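Local coordinates for SusD superfamily protein (Bacteroides thetaiotaomicron, PDB 3MCX) that probably binds glycans at the bacterial surface, as an outer-membrane member of the SusD family, although its own ligand is not established, at residues 154-159 / 173-178. Residues are numbered along the deposited sequence; the frame is centred on the assembly and turned at random.
Sequences VPIETS and AQCYEQ. With ZN (zinc ion), chain B.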
ATOM      1  N   VAL A 154      16.709  -5.085  -4.186  1.00  5.86           N
ATOM      2  CA  VAL A 154      16.572  -6.509  -3.937  1.00  5.86           C
ATOM      3  C   VAL A 154      16.955  -7.302  -5.181  1.00  6.47           C
ATOM      4  O   VAL A 154      17.175  -6.718  -6.257  1.00  6.34           O
ATOM      5  CB  VAL A 154      15.163  -6.864  -3.499  1.00  5.26           C
ATOM      6  CG1 VAL A 154      14.755  -6.108  -2.229  1.00  5.89           C
ATOM      7  CG2 VAL A 154      14.147  -6.573  -4.630  1.00  6.80           C
ATOM      8  N   PRO A 155      17.054  -8.630  -5.080  1.00  5.81           N
ATOM      9  CA  PRO A 155      17.321  -9.416  -6.272  1.00  6.04           C
ATOM     10  C   PRO A 155      16.174  -9.393  -7.287  1.00  6.03           C
ATOM     11  O   PRO A 155      14.993  -9.414  -6.944  1.00  7.08           O
ATOM     12  CB  PRO A 155      17.551 -10.837  -5.722  1.00  6.74           C
ATOM     13  CG  PRO A 155      18.070 -10.593  -4.344  1.00  6.91           C
ATOM     14  CD  PRO A 155      17.261  -9.434  -3.862  1.00  6.14           C
ATOM     15  N   ILE A 156      16.556  -9.343  -8.546  1.00  5.53           N
ATOM     16  CA  ILE A 156      15.609  -9.314  -9.644  1.00  6.55           C
ATOM     17  C   ILE A 156      15.554 -10.665 -10.330  1.00  7.73           C
ATOM     18  O   ILE A 156      16.549 -11.170 -10.888  1.00  8.20           O
ATOM     19  CB  ILE A 156      15.976  -8.218 -10.679  1.00  6.66           C
ATOM     20  CG1 ILE A 156      15.935  -6.855 -10.004  1.00  6.88           C
ATOM     21  CG2 ILE A 156      15.003  -8.263 -11.894  1.00  7.07           C
ATOM     22  CD1 ILE A 156      16.375  -5.709 -10.920  1.00  6.74           C
ATOM     23  N   GLU A 157      14.342 -11.241 -10.316  1.00  8.73           N
ATOM     24  CA  GLU A 157      14.052 -12.485 -11.074  1.00 10.32           C
ATOM     25  C   GLU A 157      13.008 -12.267 -12.167  1.00 10.50           C
ATOM     26  O   GLU A 157      11.888 -11.875 -11.883  1.00  9.82           O
ATOM     27  CB  GLU A 157      13.546 -13.575 -10.129  1.00 12.58           C
ATOM     28  CG  GLU A 157      14.570 -13.978  -9.098  1.00 15.17           C
ATOM     29  CD  GLU A 157      14.114 -15.147  -8.204  1.00 22.68           C
ATOM     30  OE1 GLU A 157      13.063 -15.768  -8.514  1.00 23.74           O
ATOM     31  OE2 GLU A 157      14.826 -15.454  -7.216  1.00 24.68           O
ATOM     32  N   THR A 158      13.368 -12.543 -13.415  1.00 11.32           N
ATOM     33  CA  THR A 158      12.437 -12.389 -14.545  1.00 12.17           C
ATOM     34  C   THR A 158      12.307 -13.664 -15.397  1.00 12.88           C
ATOM     35  O   THR A 158      11.761 -13.643 -16.508  1.00 14.77           O
ATOM     36  CB  THR A 158      12.810 -11.182 -15.427  1.00 12.90           C
ATOM     37  OG1 THR A 158      14.112 -11.371 -15.982  1.00 15.09           O
ATOM     38  CG2 THR A 158      12.747  -9.844 -14.629  1.00 13.21           C
ATOM     39  N   SER A 159      12.801 -14.761 -14.859  1.00 12.71           N
ATOM     40  CA  SER A 159      12.734 -16.058 -15.513  1.00 14.76           C
ATOM     41  C   SER A 159      12.567 -17.074 -14.398  1.00 15.16           C
ATOM     42  O   SER A 159      12.821 -16.764 -13.235  1.00 13.81           O
ATOM     43  CB  SER A 159      14.014 -16.331 -16.321  1.00 15.65           C
ATOM     44  OG  SER A 159      15.167 -16.259 -15.472  1.00 19.96           O
ATOM     45  N   ALA A 173      17.393   1.624  -8.317  1.00  5.34           N
ATOM     46  CA  ALA A 173      17.031   2.113  -9.660  1.00  5.03           C
ATOM     47  C   ALA A 173      16.831   0.950 -10.651  1.00  5.67           C
ATOM     48  O   ALA A 173      15.909   0.999 -11.462  1.00  6.30           O
ATOM     49  CB  ALA A 173      18.081   3.084 -10.184  1.00  5.88           C
ATOM     50  N   GLN A 174      17.680  -0.077 -10.603  1.00  5.29           N
ATOM     51  CA  GLN A 174      17.520  -1.228 -11.467  1.00  5.16           C
ATOM     52  C   GLN A 174      16.197  -1.926 -11.199  1.00  6.14           C
ATOM     53  O   GLN A 174      15.488  -2.353 -12.120  1.00  5.87           O
ATOM     54  CB  GLN A 174      18.687  -2.181 -11.268  1.00  4.78           C
ATOM     55  CG  GLN A 174      19.984  -1.709 -11.916  1.00  4.80           C
ATOM     56  CD  GLN A 174      21.174  -2.586 -11.581  1.00  4.78           C
ATOM     57  OE1 GLN A 174      21.274  -3.107 -10.459  1.00  4.71           O
ATOM     58  NE2 GLN A 174      22.085  -2.741 -12.527  1.00  5.07           N
ATOM     59  N   CYS A 175      15.828  -1.980  -9.926  1.00  6.31           N
ATOM     60  CA  CYS A 175      14.551  -2.566  -9.545  1.00  6.44           C
ATOM     61  C   CYS A 175      13.394  -1.748 -10.091  1.00  7.02           C
ATOM     62  O   CYS A 175      12.468  -2.296 -10.686  1.00  6.45           O
ATOM     63  CB  CYS A 175      14.470  -2.724  -8.023  1.00  6.95           C
ATOM     64  SG  CYS A 175      15.571  -4.001  -7.387  1.00  6.79           S
ATOM     65  N   TYR A 176      13.424  -0.433  -9.888  1.00  7.00           N
ATOM     66  CA  TYR A 176      12.353   0.408 -10.446  1.00  6.27           C
ATOM     67  C   TYR A 176      12.254   0.305 -11.982  1.00  6.40           C
ATOM     68  O   TYR A 176      11.163   0.308 -12.540  1.00  6.20           O
ATOM     69  CB  TYR A 176      12.481   1.870 -10.008  1.00  6.58           C
ATOM     70  CG  TYR A 176      11.831   2.248  -8.691  1.00  7.73           C
ATOM     71  CD1 TYR A 176      12.439   1.994  -7.473  1.00  8.60           C
ATOM     72  CD2 TYR A 176      10.631   2.925  -8.682  1.00  9.64           C
ATOM     73  CE1 TYR A 176      11.845   2.379  -6.272  1.00  8.20           C
ATOM     74  CE2 TYR A 176      10.031   3.313  -7.490  1.00  8.80           C
ATOM     75  CZ  TYR A 176      10.660   3.063  -6.296  1.00  8.89           C
ATOM     76  OH  TYR A 176      10.058   3.479  -5.122  1.00  8.64           O
ATOM     77  N   GLU A 177      13.388   0.226 -12.658  1.00  5.58           N
ATOM     78  CA  GLU A 177      13.373   0.048 -14.131  1.00  6.37           C
ATOM     79  C   GLU A 177      12.585  -1.203 -14.491  1.00  6.92           C
ATOM     80  O   GLU A 177      11.779  -1.191 -15.410  1.00  6.43           O
ATOM     81  CB  GLU A 177      14.756  -0.092 -14.699  1.00  6.34           C
ATOM     82  CG  GLU A 177      15.533   1.163 -14.783  1.00  7.93           C
ATOM     83  CD  GLU A 177      16.924   0.889 -15.335  1.00  8.64           C
ATOM     84  OE1 GLU A 177      17.409  -0.284 -15.247  1.00  8.12           O
ATOM     85  OE2 GLU A 177      17.520   1.848 -15.888  1.00  9.85           O
ATOM     86  N   GLN A 178      12.803  -2.278 -13.745  1.00  6.21           N
ATOM     87  CA  GLN A 178      12.093  -3.542 -14.052  1.00  6.47           C
ATOM     88  C   GLN A 178      10.603  -3.445 -13.725  1.00  6.56           C
ATOM     89  O   GLN A 178       9.783  -3.975 -14.506  1.00  6.95           O
ATOM     90  CB  GLN A 178      12.745  -4.715 -13.313  1.00  6.83           C
ATOM     91  CG  GLN A 178      12.206  -6.073 -13.701  1.00  7.02           C
ATOM     92  CD  GLN A 178      12.495  -6.417 -15.129  1.00  8.28           C
ATOM     93  OE1 GLN A 178      13.654  -6.444 -15.558  1.00  9.55           O
ATOM     94  NE2 GLN A 178      11.440  -6.705 -15.892  1.00 11.67           N
TER
HETATM   95 ZN    ZN B   1      19.113  -0.785 -15.965  0.80 12.14          ZN
HETATM   96  O   HOH W   1      18.933  -2.595 -15.150  1.00  8.09           O
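With CG1 anti to its carbonyl carbon (chi1 -61°), Ile156 reaches from the loop toward the helix, while SG of Cys175, anti to its own carbonyl carbon and beside the backbone N (chi1 -70°), stands at the loop against Val154 and Ile156. Cys175 SG accepts a long, nearly straight hydrogen bond from Val154 N (3.6 Å, 171° at the hydrogen). Ile156 CG1 packs against Cys175 SG at 3.9 Å. Cysteine suits this buried spot because its small sulfur can accept an N-H and still pack as an apolar group; an alanine here would probably leave Val154 N without this acceptor and open a gap beside Ile156. Beyond the sulfur, Ile156 CD1 lies over the helix backbone, 3.7 Å from Gln174 O. Isoleucine fits because its beta-branch gives two arms, CG1-CD1 running to Cys175 and the helix backbone, CG2 to Gln178 CG at 4.0 Å. Segment 154-159 belongs to the long connection between helices 115-140 and 172-186 of this mainly helical SusD-family protein, and Leu133 and Thr137 of helix 115-140 close over Val154. Toward solvent, Gln178 and Thr158 meet tip to tip, Thr158 CG2 resting on the flat face of the amide, 3.5 Å from Gln178 CD. Glutamine joins an aliphatic CG to a polar end, and its NE2 is hydrogen-bonded to Asp182, one turn further along the helix. On the helix's exposed side, Glu177 OE1 binds a zinc ion at 1.9 Å, with a water as a further ligand.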